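Local coordinates for major capsid protein P2 (Pseudoalteromonas phage pm2, PDB 2VVF), which is the major capsid protein that builds the shell of a lipid-containing marine phage, as homotrimers of double jelly-roll subunits, at residues A184-D190 with I239-K245; N17-L23 with C114-I120; R87-V93 with M224-Y230; N12-G16 with G126-S130. All coordinates share one frame; numbering follows the deposited sequence.

How the contacts relate
The chain folds into two jelly rolls in series, and the four contacts sample both of them and their junction. Contacts 2 and 4 lie together in the N-terminal jelly roll, their centres about 11 Å apart, with Val13 and Ile120 packing between them; the segments of contact 4 bracket those of contact 2 along the chain. Contact 1 lies in the four-stranded sheet of the C-terminal jelly roll, its centre about 36 Å from that of contact 2 and across the centre of the chain. Contact 3 crosses the others along the sequence: it joins loop 87-93 of the first jelly roll to loop 224-230 of the second, beside a neighbouring subunit of the trimer.

Contact 1: A184-D190 with I239-K245; sequences AVEFQID and IQDLRLK
Residues 184-189 and 242-245 run antiparallel, 4.7 Å apart at closest approach and 167° between directions, as adjacent central strands of the four-stranded sheet in the C-terminal jelly roll. Glu186 pairs with Lys245 and Gln188 with Arg243 through double backbone bonds, among them Lys245 N to Glu186 O (2.8 Å, 173°). Phe187, Ile189, Leu242 and Leu244 share the apolar face; Leu244 CD1 meets the edge of the Phe187 ring, whose other neighbours include Phe223 and, on a second subunit, Met1. On the opposite face Lys245 lies alongside Glu186 in a long salt bridge and bends at its last torsion to give NZ to Gln188 OE1 (3.0 Å), arriving above the amide plane. Arg243 salt-bridges Asp241, just before its strand, and Glu160. Past the paired strands, Asp190 N bonds to Asp241 O at 2.7 Å. Asp190 OD1 accepts two backbone N-H groups, Gln240 N at 2.6 Å on its syn lone pair and Asp241 N at 2.8 Å nearly along the C-O bond.

Contact 2: N17-L23 with C114-I120; sequences NSCSIKL and CEIKFDI
Asn17 O receives Ile120 N at 2.8 Å in an almost straight bond (171°), opening an antiparallel pairing that runs to Leu23 and Cys114. Ser18 OG donates to Asp119 OD1 (2.7 Å) from above the carboxylate plane, while Asp119 OD2 is held by Asn46 of the next strand. Cys19 turns inward: its CB touches Phe118 CZ at 3.7 Å, SG reaches Ile120 CD1 at 3.5 Å and stands obliquely to the ring, and its carbonyl O lies over one ring face. Phe118 holds this place with chi1 at 60°, CG set between backbone N and carbonyl carbon. Ser20 points to the other side, among Glu115 and Lys117. Ile21 brings CG1 to the Phe118 ring edge and CB to Ile116 CB (3.9 Å), and Lys22 extends beside Glu115 short of a salt bridge. Leu23 N bonds to Cys114 O, and Leu23 CD1 rests on Cys114 SG. An outermost strand thus zips to its inner neighbour, the C-H pairing expected of the CHEF sheet in a viral jelly roll.

Contact 3: R87-V93 with M224-Y230; sequences RPEMKGV and MLEGDVY
Met90 and Gly227 form the dense part of this contact, where their alpha carbons come within 4.4 Å. Next to them Lys91 N donates to Gly227 O at 2.9 Å, meeting it from above the carbonyl plane. Gly227 ends one type I turn, Met224 to Gly227, and Met90 ends another, Arg87 to Met90. The Met90 side chain starts away from the opposite loop, then folds back through two bends (chi2 -44°, chi3 -69°), so that CE sits against Gly227 O, against Val229 CB at 3.7 Å and against Met224 SD at 4.0 Å. Met224 CE in turn covers one face of the Arg87 guanidinium, whose NH1 is bonded to Thr145 OG1. Each loop follows the G strand of its own jelly roll, so the meeting of 87-93 with 224-230 ties the two halves of this double jelly-roll capsid protein together. The far end is thinner and more exposed: Val93 CG1 meets the edge of the Tyr230 ring at CD2 (3.3 Å). Asp228 makes an Asx turn there, OD1 accepting Tyr230 N (3.1 Å) from above the carboxylate plane, while OD2 takes Gln231. Polar ends point away from the loop pair: Lys91 NZ bridges to Asp97 of its own chain and to Asp97 of the second subunit, and Glu226 and Asp228 both salt-bridge Arg102 of the second subunit, which closes over this side.

Contact 4: N12-G16 with G126-S130; sequences NVAAG and GPKLS
The flat group here is the Ala14-Ala15 peptide, and the puckered Pro127 ring sets one corner over its face. That corner, CG, stands 3.4 Å from Ala15 N and 3.6 Å from Ala14 C, with the ring steeply inclined to the peptide rather than stacked on it. The C-gamma endo pucker tips the corner toward the side on which loop 12-16 lies. Next along the ring, Pro127 CB lies 3.8 Å from Val13 CG1. Val13 carries most of the contact from the loop: CG1, anti to the backbone N (chi1 173°), enters the corner between Pro127 and Leu129, touching Pro127 O at 3.6 Å and Leu129 CD1 at 3.6 Å. The Val13 and Leu129 side chains cross at about a right angle. Leu129 also packs on Phe118 and Ile120, and Ile120 touches Val13 and Pro127 as well, so the small apolar patch continues into the core of the neighbouring strands. No hydrogen bond joins the two segments. Outside the pair, Asn12 O accepts from Asn17 ND2, and the second segment has backbone bonds between Gly126 and Gly38 and between Ser130 and Arg35. Loop 12-16, leading from one sheet to the other, thus closes over the start of the last strand at an end of the N-terminal jelly-roll sandwich.

Contact 1: A184-D190 with I239-K245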
loop_
_atom_site.group_PDB
_atom_site.type_symbol
_atom_site.label_atom_id
_atom_site.label_comp_id
_atom_site.label_asym_id
_atom_site.label_seq_id
_atom_site.Cartn_x
_atom_site.Cartn_y
_atom_site.Cartn_z
ATOM N N ALA A 184 -23.593 16.056 11.787
ATOM C CA ALA A 184 -23.705 14.608 11.708
ATOM C C ALA A 184 -24.640 14.215 10.575
ATOM O O ALA A 184 -25.470 15.011 10.138
ATOM C CB ALA A 184 -24.203 14.043 13.029
ATOM N N VAL A 185 -24.492 12.984 10.100
ATOM C CA VAL A 185 -25.316 12.482 9.013
ATOM C C VAL A 185 -25.702 11.035 9.268
ATOM O O VAL A 185 -24.984 10.296 9.937
ATOM C CB VAL A 185 -24.610 12.637 7.646
ATOM C CG1 VAL A 185 -25.468 12.049 6.528
ATOM C CG2 VAL A 185 -24.287 14.101 7.374
ATOM N N GLU A 186 -26.849 10.640 8.731
ATOM C CA GLU A 186 -27.344 9.283 8.882
ATOM C C GLU A 186 -27.805 8.790 7.518
ATOM O O GLU A 186 -28.463 9.520 6.778
ATOM C CB GLU A 186 -28.513 9.260 9.872
ATOM C CG GLU A 186 -29.199 7.910 10.011
ATOM C CD GLU A 186 -30.386 7.961 10.955
ATOM O OE1 GLU A 186 -30.278 8.614 12.014
ATOM O OE2 GLU A 186 -31.431 7.356 10.635
ATOM N N PHE A 187 -27.435 7.563 7.173
ATOM C CA PHE A 187 -27.830 6.997 5.892
ATOM C C PHE A 187 -28.643 5.726 6.087
ATOM O O PHE A 187 -28.257 4.842 6.847
ATOM C CB PHE A 187 -26.606 6.712 5.020
ATOM C CG PHE A 187 -26.942 6.088 3.695
ATOM C CD1 PHE A 187 -27.420 6.862 2.649
ATOM C CD2 PHE A 187 -26.795 4.723 3.499
ATOM C CE1 PHE A 187 -27.738 6.287 1.430
ATOM C CE2 PHE A 187 -27.111 4.142 2.284
ATOM C CZ PHE A 187 -27.582 4.926 1.246
ATOM N N GLN A 188 -29.776 5.639 5.401
ATOM C CA GLN A 188 -30.626 4.464 5.515
ATOM C C GLN A 188 -31.285 4.076 4.200
ATOM O O GLN A 188 -31.515 4.916 3.330
ATOM C CB GLN A 188 -31.682 4.661 6.600
ATOM C CG GLN A 188 -32.555 5.884 6.407
ATOM C CD GLN A 188 -33.695 5.942 7.402
ATOM O OE1 GLN A 188 -33.516 6.362 8.547
ATOM N NE2 GLN A 188 -34.874 5.504 6.975
ATOM N N ILE A 189 -31.575 2.789 4.066
ATOM C CA ILE A 189 -32.225 2.257 2.879
ATOM C C ILE A 189 -33.353 1.345 3.332
ATOM O O ILE A 189 -33.111 0.312 3.954
ATOM C CB ILE A 189 -31.227 1.497 1.981
ATOM C CG1 ILE A 189 -30.117 2.433 1.499
ATOM C CG2 ILE A 189 -31.948 0.867 0.796
ATOM C CD1 ILE A 189 -28.983 1.724 0.796
ATOM N N ASP A 190 -34.587 1.744 3.045
ATOM C CA ASP A 190 -35.750 0.957 3.436
ATOM C C ASP A 190 -35.842 0.814 4.953
ATOM O O ASP A 190 -36.097 -0.276 5.470
ATOM C CB ASP A 190 -35.705 -0.428 2.782
ATOM C CG ASP A 190 -35.936 -0.374 1.284
ATOM O OD1 ASP A 190 -36.555 0.601 0.811
ATOM O OD2 ASP A 190 -35.501 -1.310 0.581
ATOM N N ILE A 239 -35.536 -1.345 -3.912
ATOM C CA ILE A 239 -35.374 -0.399 -2.812
ATOM C C ILE A 239 -36.531 0.593 -2.839
ATOM O O ILE A 239 -36.823 1.189 -3.876
ATOM C CB ILE A 239 -34.018 0.329 -2.873
ATOM C CG1 ILE A 239 -32.884 -0.613 -2.462
ATOM C CG2 ILE A 239 -34.040 1.565 -1.980
ATOM C CD1 ILE A 239 -31.501 -0.042 -2.694
ATOM N N GLN A 240 -37.191 0.758 -1.698
ATOM C CA GLN A 240 -38.330 1.662 -1.601
ATOM C C GLN A 240 -37.935 3.049 -1.115
ATOM O O GLN A 240 -38.559 4.044 -1.482
ATOM C CB GLN A 240 -39.399 1.074 -0.677
ATOM C CG GLN A 240 -40.817 1.231 -1.194
ATOM C CD GLN A 240 -41.126 0.281 -2.333
ATOM O OE1 GLN A 240 -41.611 -0.828 -2.118
ATOM N NE2 GLN A 240 -40.831 0.710 -3.556
ATOM N N ASP A 241 -36.905 3.111 -0.278
ATOM C CA ASP A 241 -36.458 4.382 0.280
ATOM C C ASP A 241 -34.946 4.459 0.473
ATOM O O ASP A 241 -34.347 3.624 1.150
ATOM C CB ASP A 241 -37.174 4.661 1.605
ATOM C CG ASP A 241 -37.036 6.105 2.054
ATOM O OD1 ASP A 241 -37.554 7.002 1.355
ATOM O OD2 ASP A 241 -36.424 6.341 3.117
ATOM N N LEU A 242 -34.344 5.478 -0.129
ATOM C CA LEU A 242 -32.915 5.740 -0.012
ATOM C C LEU A 242 -32.850 7.136 0.599
ATOM O O LEU A 242 -33.054 8.137 -0.092
ATOM C CB LEU A 242 -32.267 5.733 -1.398
ATOM C CG LEU A 242 -30.747 5.595 -1.496
ATOM C CD1 LEU A 242 -30.043 6.663 -0.673
ATOM C CD2 LEU A 242 -30.299 4.202 -1.087
ATOM N N ARG A 243 -32.647 7.195 1.911
ATOM C CA ARG A 243 -32.685 8.465 2.622
ATOM C C ARG A 243 -31.397 8.919 3.296
ATOM O O ARG A 243 -30.582 8.109 3.736
ATOM C CB ARG A 243 -33.830 8.445 3.636
ATOM C CG ARG A 243 -33.986 9.714 4.445
ATOM C CD ARG A 243 -35.295 9.682 5.209
ATOM N NE ARG A 243 -36.378 9.130 4.399
ATOM C CZ ARG A 243 -37.262 9.867 3.735
ATOM N NH1 ARG A 243 -37.199 11.189 3.790
ATOM N NH2 ARG A 243 -38.210 9.281 3.018
ATOM N N LEU A 244 -31.253 10.235 3.406
ATOM C CA LEU A 244 -30.099 10.854 4.042
ATOM C C LEU A 244 -30.612 11.873 5.056
ATOM O O LEU A 244 -31.363 12.780 4.703
ATOM C CB LEU A 244 -29.249 11.567 2.986
ATOM C CG LEU A 244 -27.725 11.562 3.120
ATOM C CD1 LEU A 244 -27.183 10.142 3.131
ATOM C CD2 LEU A 244 -27.104 12.360 1.983
ATOM N N LYS A 245 -30.230 11.706 6.319
ATOM C CA LYS A 245 -30.651 12.625 7.374
ATOM C C LYS A 245 -29.468 13.484 7.804
ATOM O O LYS A 245 -28.551 13.006 8.472
ATOM C CB LYS A 245 -31.215 11.858 8.569
ATOM C CG LYS A 245 -32.552 11.182 8.300
ATOM C CD LYS A 245 -33.191 10.687 9.589
ATOM C CE LYS A 245 -34.637 10.270 9.367
ATOM N NZ LYS A 245 -34.837 8.813 9.595
#

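Contact 2: N17-L23 with C114-I120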
loop_
_atom_site.group_PDB
_atom_site.type_symbol
_atom_site.label_atom_id
_atom_site.label_comp_id
_atom_site.label_asym_id
_atom_site.label_seq_id
_atom_site.Cartn_x
_atom_site.Cartn_y
_atom_site.Cartn_z
ATOM N N ASN A 17 -13.347 31.233 -23.269
ATOM C CA ASN A 17 -13.591 30.284 -24.349
ATOM C C ASN A 17 -14.143 28.958 -23.843
ATOM O O ASN A 17 -13.933 28.582 -22.691
ATOM C CB ASN A 17 -12.302 30.031 -25.131
ATOM C CG ASN A 17 -12.202 30.876 -26.385
ATOM O OD1 ASN A 17 -12.899 31.879 -26.532
ATOM N ND2 ASN A 17 -11.323 30.476 -27.295
ATOM N N SER A 18 -14.835 28.247 -24.726
ATOM C CA SER A 18 -15.381 26.933 -24.406
ATOM C C SER A 18 -14.580 25.907 -25.199
ATOM O O SER A 18 -14.748 25.778 -26.413
ATOM C CB SER A 18 -16.860 26.854 -24.794
ATOM O OG SER A 18 -17.693 27.182 -23.697
ATOM N N CYS A 19 -13.680 25.210 -24.518
ATOM C CA CYS A 19 -12.829 24.235 -25.183
ATOM C C CYS A 19 -13.247 22.801 -24.914
ATOM O O CYS A 19 -14.120 22.534 -24.086
ATOM C CB CYS A 19 -11.364 24.443 -24.798
ATOM S SG CYS A 19 -10.838 26.169 -24.808
ATOM N N SER A 20 -12.616 21.877 -25.627
ATOM C CA SER A 20 -12.935 20.468 -25.484
ATOM C C SER A 20 -11.725 19.594 -25.784
ATOM O O SER A 20 -10.910 19.924 -26.645
ATOM C CB SER A 20 -14.081 20.106 -26.428
ATOM O OG SER A 20 -14.230 18.705 -26.539
ATOM N N ILE A 21 -11.613 18.481 -25.067
ATOM C CA ILE A 21 -10.533 17.531 -25.290
ATOM C C ILE A 21 -11.118 16.323 -26.006
ATOM O O ILE A 21 -11.629 15.399 -25.375
ATOM C CB ILE A 21 -9.840 17.119 -23.974
ATOM C CG1 ILE A 21 -9.131 18.319 -23.346
ATOM C CG2 ILE A 21 -8.851 15.984 -24.228
ATOM C CD1 ILE A 21 -8.433 17.997 -22.046
ATOM N N LYS A 22 -11.083 16.358 -27.333
ATOM C CA LYS A 22 -11.629 15.271 -28.133
ATOM C C LYS A 22 -10.665 14.096 -28.179
ATOM O O LYS A 22 -9.553 14.208 -28.697
ATOM C CB LYS A 22 -11.968 15.758 -29.542
ATOM C CG LYS A 22 -12.792 17.034 -29.560
ATOM C CD LYS A 22 -13.415 17.280 -30.920
ATOM C CE LYS A 22 -14.474 18.368 -30.848
ATOM N NZ LYS A 22 -15.295 18.430 -32.088
ATOM N N LEU A 23 -11.093 12.974 -27.614
ATOM C CA LEU A 23 -10.264 11.779 -27.560
ATOM C C LEU A 23 -10.519 10.841 -28.733
ATOM O O LEU A 23 -11.667 10.533 -29.062
ATOM C CB LEU A 23 -10.474 11.047 -26.233
ATOM C CG LEU A 23 -10.339 11.916 -24.980
ATOM C CD1 LEU A 23 -10.953 11.224 -23.775
ATOM C CD2 LEU A 23 -8.879 12.260 -24.723
ATOM N N CYS A 114 -15.771 10.692 -27.874
ATOM C CA CYS A 114 -15.321 10.719 -26.489
ATOM C C CYS A 114 -14.749 12.111 -26.251
ATOM O O CYS A 114 -13.746 12.492 -26.856
ATOM C CB CYS A 114 -14.259 9.649 -26.234
ATOM S SG CYS A 114 -14.185 9.091 -24.516
ATOM N N GLU A 115 -15.415 12.886 -25.405
ATOM C CA GLU A 115 -15.008 14.261 -25.170
ATOM C C GLU A 115 -14.917 14.662 -23.702
ATOM O O GLU A 115 -15.617 14.122 -22.843
ATOM C CB GLU A 115 -15.995 15.199 -25.867
ATOM C CG GLU A 115 -15.368 16.176 -26.839
ATOM C CD GLU A 115 -16.400 16.847 -27.724
ATOM O OE1 GLU A 115 -16.799 16.236 -28.737
ATOM O OE2 GLU A 115 -16.825 17.975 -27.398
ATOM N N ILE A 116 -14.078 15.659 -23.441
ATOM C CA ILE A 116 -13.939 16.236 -22.112
ATOM C C ILE A 116 -14.096 17.742 -22.287
ATOM O O ILE A 116 -13.128 18.454 -22.554
ATOM C CB ILE A 116 -12.593 15.883 -21.456
ATOM C CG1 ILE A 116 -12.536 14.392 -21.124
ATOM C CG2 ILE A 116 -12.394 16.702 -20.190
ATOM C CD1 ILE A 116 -11.266 13.984 -20.410
ATOM N N LYS A 117 -15.336 18.208 -22.197
ATOM C CA LYS A 117 -15.644 19.617 -22.388
ATOM C C LYS A 117 -15.494 20.428 -21.107
ATOM O O LYS A 117 -15.611 19.898 -20.004
ATOM C CB LYS A 117 -17.055 19.784 -22.957
ATOM C CG LYS A 117 -17.247 19.164 -24.331
ATOM C CD LYS A 117 -18.711 18.855 -24.597
ATOM C CE LYS A 117 -19.403 20.009 -25.304
ATOM N NZ LYS A 117 -20.464 19.533 -26.235
ATOM N N PHE A 118 -15.243 21.722 -21.271
ATOM C CA PHE A 118 -15.080 22.627 -20.141
ATOM C C PHE A 118 -15.063 24.070 -20.630
ATOM O O PHE A 118 -14.825 24.331 -21.808
ATOM C CB PHE A 118 -13.789 22.311 -19.377
ATOM C CG PHE A 118 -12.545 22.431 -20.212
ATOM C CD1 PHE A 118 -12.068 21.348 -20.931
ATOM C CD2 PHE A 118 -11.857 23.634 -20.286
ATOM C CE1 PHE A 118 -10.928 21.459 -21.706
ATOM C CE2 PHE A 118 -10.716 23.750 -21.059
ATOM C CZ PHE A 118 -10.250 22.661 -21.769
ATOM N N ASP A 119 -15.317 25.000 -19.718
ATOM C CA ASP A 119 -15.328 26.418 -20.050
ATOM C C ASP A 119 -14.210 27.149 -19.312
ATOM O O ASP A 119 -14.006 26.943 -18.115
ATOM C CB ASP A 119 -16.677 27.042 -19.686
ATOM C CG ASP A 119 -17.852 26.253 -20.232
ATOM O OD1 ASP A 119 -17.747 25.734 -21.363
ATOM O OD2 ASP A 119 -18.881 26.154 -19.531
ATOM N N ILE A 120 -13.487 28.002 -20.029
ATOM C CA ILE A 120 -12.410 28.773 -19.421
ATOM C C ILE A 120 -12.952 30.113 -18.936
ATOM O O ILE A 120 -13.522 30.883 -19.712
ATOM C CB ILE A 120 -11.221 28.959 -20.387
ATOM C CG1 ILE A 120 -10.847 27.627 -21.039
ATOM C CG2 ILE A 120 -10.025 29.553 -19.652
ATOM C CD1 ILE A 120 -9.635 27.708 -21.942
#

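Contact 3: R87-V93 with M224-Y230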
loop_
_atom_site.group_PDB
_atom_site.type_symbol
_atom_site.label_atom_id
_atom_site.label_comp_id
_atom_site.label_asym_id
_atom_site.label_seq_id
_atom_site.Cartn_x
_atom_site.Cartn_y
_atom_site.Cartn_z
ATOM N N ARG A 87 -9.257 3.005 -11.124
ATOM C CA ARG A 87 -9.227 3.309 -9.695
ATOM C C ARG A 87 -8.151 2.501 -8.975
ATOM O O ARG A 87 -8.309 1.305 -8.734
ATOM C CB ARG A 87 -10.608 3.091 -9.073
ATOM C CG ARG A 87 -11.706 3.903 -9.754
ATOM C CD ARG A 87 -13.035 3.770 -9.033
ATOM N NE ARG A 87 -13.003 4.391 -7.711
ATOM C CZ ARG A 87 -13.774 5.409 -7.343
ATOM N NH1 ARG A 87 -14.645 5.929 -8.197
ATOM N NH2 ARG A 87 -13.675 5.907 -6.119
ATOM N N PRO A 88 -7.048 3.169 -8.654
ATOM C CA PRO A 88 -5.896 2.538 -8.009
ATOM C C PRO A 88 -6.156 1.956 -6.619
ATOM O O PRO A 88 -5.397 1.110 -6.146
ATOM C CB PRO A 88 -4.878 3.683 -7.909
ATOM C CG PRO A 88 -5.362 4.738 -8.866
ATOM C CD PRO A 88 -6.847 4.613 -8.864
ATOM N N GLU A 89 -7.213 2.422 -5.964
ATOM C CA GLU A 89 -7.536 1.969 -4.614
ATOM C C GLU A 89 -8.357 0.681 -4.588
ATOM O O GLU A 89 -8.587 0.101 -3.523
ATOM C CB GLU A 89 -8.269 3.072 -3.846
ATOM C CG GLU A 89 -7.506 4.384 -3.762
ATOM C CD GLU A 89 -7.561 5.180 -5.053
ATOM O OE1 GLU A 89 -8.478 4.936 -5.867
ATOM O OE2 GLU A 89 -6.689 6.050 -5.251
ATOM N N MET A 90 -8.800 0.240 -5.761
ATOM C CA MET A 90 -9.611 -0.968 -5.864
ATOM C C MET A 90 -8.883 -2.222 -5.394
ATOM O O MET A 90 -7.692 -2.397 -5.650
ATOM C CB MET A 90 -10.113 -1.160 -7.297
ATOM C CG MET A 90 -11.004 -0.036 -7.803
ATOM S SD MET A 90 -12.230 0.492 -6.590
ATOM C CE MET A 90 -13.306 -0.931 -6.543
ATOM N N LYS A 91 -9.619 -3.095 -4.710
ATOM C CA LYS A 91 -9.090 -4.364 -4.222
ATOM C C LYS A 91 -10.018 -5.482 -4.693
ATOM O O LYS A 91 -11.238 -5.359 -4.609
ATOM C CB LYS A 91 -9.004 -4.363 -2.694
ATOM C CG LYS A 91 -8.123 -3.265 -2.117
ATOM C CD LYS A 91 -6.669 -3.694 -2.052
ATOM C CE LYS A 91 -6.511 -5.004 -1.300
ATOM N NZ LYS A 91 -5.117 -5.522 -1.375
ATOM N N GLY A 92 -9.437 -6.559 -5.210
ATOM C CA GLY A 92 -10.223 -7.676 -5.720
ATOM C C GLY A 92 -10.688 -8.621 -4.618
ATOM O O GLY A 92 -9.995 -8.820 -3.619
ATOM N N VAL A 93 -11.867 -9.203 -4.810
ATOM C CA VAL A 93 -12.421 -10.145 -3.846
ATOM C C VAL A 93 -12.361 -11.554 -4.425
ATOM O O VAL A 93 -11.956 -12.501 -3.746
ATOM C CB VAL A 93 -13.850 -9.753 -3.426
ATOM C CG1 VAL A 93 -14.622 -9.203 -4.612
ATOM C CG2 VAL A 93 -14.572 -10.944 -2.811
ATOM N N MET A 224 -16.914 2.394 -0.127
ATOM C CA MET A 224 -15.860 1.515 -0.625
ATOM C C MET A 224 -14.549 1.751 0.114
ATOM O O MET A 224 -13.476 1.754 -0.491
ATOM C CB MET A 224 -15.649 1.733 -2.128
ATOM C CG MET A 224 -16.795 1.245 -2.996
ATOM S SD MET A 224 -16.306 1.019 -4.715
ATOM C CE MET A 224 -15.384 2.531 -5.006
ATOM N N LEU A 225 -14.642 1.946 1.426
ATOM C CA LEU A 225 -13.470 2.205 2.256
ATOM C C LEU A 225 -12.389 1.125 2.147
ATOM O O LEU A 225 -11.195 1.425 2.184
ATOM C CB LEU A 225 -13.883 2.419 3.715
ATOM C CG LEU A 225 -14.528 3.771 4.031
ATOM C CD1 LEU A 225 -15.249 3.733 5.371
ATOM C CD2 LEU A 225 -13.492 4.886 4.007
ATOM N N GLU A 226 -12.812 -0.125 2.007
ATOM C CA GLU A 226 -11.877 -1.242 1.892
ATOM C C GLU A 226 -11.356 -1.419 0.469
ATOM O O GLU A 226 -10.409 -2.171 0.237
ATOM C CB GLU A 226 -12.542 -2.541 2.343
ATOM C CG GLU A 226 -12.859 -2.609 3.823
ATOM C CD GLU A 226 -13.517 -3.918 4.200
ATOM O OE1 GLU A 226 -14.704 -4.107 3.859
ATOM O OE2 GLU A 226 -12.836 -4.776 4.797
ATOM N N GLY A 227 -11.992 -0.748 -0.484
ATOM C CA GLY A 227 -11.593 -0.858 -1.883
ATOM C C GLY A 227 -12.413 -1.941 -2.570
ATOM O O GLY A 227 -12.245 -2.202 -3.758
ATOM N N ASP A 228 -13.301 -2.571 -1.805
ATOM C CA ASP A 228 -14.162 -3.624 -2.329
ATOM C C ASP A 228 -15.396 -3.019 -2.993
ATOM O O ASP A 228 -16.197 -2.347 -2.342
ATOM C CB ASP A 228 -14.581 -4.578 -1.209
ATOM C CG ASP A 228 -15.405 -5.744 -1.716
ATOM O OD1 ASP A 228 -15.470 -5.934 -2.949
ATOM O OD2 ASP A 228 -15.991 -6.466 -0.883
ATOM N N VAL A 229 -15.533 -3.250 -4.295
ATOM C CA VAL A 229 -16.654 -2.716 -5.060
ATOM C C VAL A 229 -17.998 -3.264 -4.587
ATOM O O VAL A 229 -19.032 -2.622 -4.761
ATOM C CB VAL A 229 -16.458 -2.936 -6.574
ATOM C CG1 VAL A 229 -16.583 -4.413 -6.923
ATOM C CG2 VAL A 229 -17.457 -2.111 -7.366
ATOM N N TYR A 230 -17.973 -4.454 -3.992
ATOM C CA TYR A 230 -19.187 -5.108 -3.512
ATOM C C TYR A 230 -19.705 -4.516 -2.208
ATOM O O TYR A 230 -20.728 -4.951 -1.680
ATOM C CB TYR A 230 -18.946 -6.606 -3.325
ATOM C CG TYR A 230 -18.832 -7.375 -4.616
ATOM C CD1 TYR A 230 -19.965 -7.733 -5.336
ATOM C CD2 TYR A 230 -17.590 -7.751 -5.116
ATOM C CE1 TYR A 230 -19.867 -8.443 -6.517
ATOM C CE2 TYR A 230 -17.481 -8.462 -6.298
ATOM C CZ TYR A 230 -18.622 -8.806 -6.993
ATOM O OH TYR A 230 -18.521 -9.517 -8.169
#

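Contact 4: N12-G16 with G126-S130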
loop_
_atom_site.group_PDB
_atom_site.type_symbol
_atom_site.label_atom_id
_atom_site.label_comp_id
_atom_site.label_asym_id
_atom_site.label_seq_id
_atom_site.Cartn_x
_atom_site.Cartn_y
_atom_site.Cartn_z
ATOM N N ASN A 12 -8.230 26.393 -29.530
ATOM C CA ASN A 12 -8.735 27.648 -28.982
ATOM C C ASN A 12 -8.736 27.773 -27.465
ATOM O O ASN A 12 -9.784 27.985 -26.856
ATOM C CB ASN A 12 -10.128 27.943 -29.537
ATOM C CG ASN A 12 -10.261 27.557 -30.996
ATOM O OD1 ASN A 12 -9.504 28.028 -31.844
ATOM N ND2 ASN A 12 -11.209 26.675 -31.292
ATOM N N VAL A 13 -7.555 27.697 -26.862
ATOM C CA VAL A 13 -7.437 27.848 -25.417
ATOM C C VAL A 13 -7.257 29.323 -25.066
ATOM O O VAL A 13 -6.162 29.875 -25.189
ATOM C CB VAL A 13 -6.298 26.986 -24.841
ATOM C CG1 VAL A 13 -6.092 27.293 -23.364
ATOM C CG2 VAL A 13 -6.590 25.509 -25.048
ATOM N N ALA A 14 -8.343 29.962 -24.645
ATOM C CA ALA A 14 -8.305 31.372 -24.280
ATOM C C ALA A 14 -9.360 31.682 -23.226
ATOM O O ALA A 14 -10.330 30.940 -23.071
ATOM C CB ALA A 14 -8.508 32.244 -25.509
ATOM N N ALA A 15 -9.167 32.785 -22.511
ATOM C CA ALA A 15 -10.101 33.198 -21.472
ATOM C C ALA A 15 -11.507 33.420 -22.027
ATOM O O ALA A 15 -11.682 34.059 -23.063
ATOM C CB ALA A 15 -9.598 34.452 -20.777
ATOM N N GLY A 16 -12.505 32.886 -21.329
ATOM C CA GLY A 16 -13.900 33.031 -21.733
ATOM C C GLY A 16 -14.289 32.075 -22.857
ATOM O O GLY A 16 -15.421 32.102 -23.342
ATOM N N GLY A 126 -3.755 33.873 -18.595
ATOM C CA GLY A 126 -3.262 33.503 -19.918
ATOM C C GLY A 126 -3.281 31.983 -20.052
ATOM O O GLY A 126 -2.236 31.341 -20.156
ATOM N N PRO A 127 -4.486 31.422 -20.028
ATOM C CA PRO A 127 -4.689 29.977 -20.098
ATOM C C PRO A 127 -3.802 29.225 -21.085
ATOM O O PRO A 127 -3.651 29.620 -22.242
ATOM C CB PRO A 127 -6.162 29.850 -20.499
ATOM C CG PRO A 127 -6.483 31.128 -21.179
ATOM C CD PRO A 127 -5.674 32.169 -20.474
ATOM N N LYS A 128 -3.240 28.118 -20.609
ATOM C CA LYS A 128 -2.395 27.242 -21.413
ATOM C C LYS A 128 -2.680 25.817 -20.949
ATOM O O LYS A 128 -2.426 25.473 -19.797
ATOM C CB LYS A 128 -0.915 27.571 -21.198
ATOM C CG LYS A 128 -0.287 28.390 -22.314
ATOM C CD LYS A 128 0.882 29.215 -21.800
ATOM C CE LYS A 128 1.089 30.464 -22.640
ATOM N NZ LYS A 128 2.464 31.016 -22.486
ATOM N N LEU A 129 -3.249 25.004 -21.830
ATOM C CA LEU A 129 -3.599 23.638 -21.468
ATOM C C LEU A 129 -3.155 22.595 -22.484
ATOM O O LEU A 129 -3.334 22.763 -23.690
ATOM C CB LEU A 129 -5.104 23.516 -21.220
ATOM C CG LEU A 129 -5.730 24.540 -20.272
ATOM C CD1 LEU A 129 -7.071 25.014 -20.811
ATOM C CD2 LEU A 129 -5.887 23.950 -18.879
ATOM N N SER A 130 -2.592 21.506 -21.974
ATOM C CA SER A 130 -2.144 20.393 -22.802
ATOM C C SER A 130 -2.512 19.102 -22.081
ATOM O O SER A 130 -2.732 19.104 -20.869
ATOM C CB SER A 130 -0.633 20.460 -23.029
ATOM O OG SER A 130 0.061 20.559 -21.797
#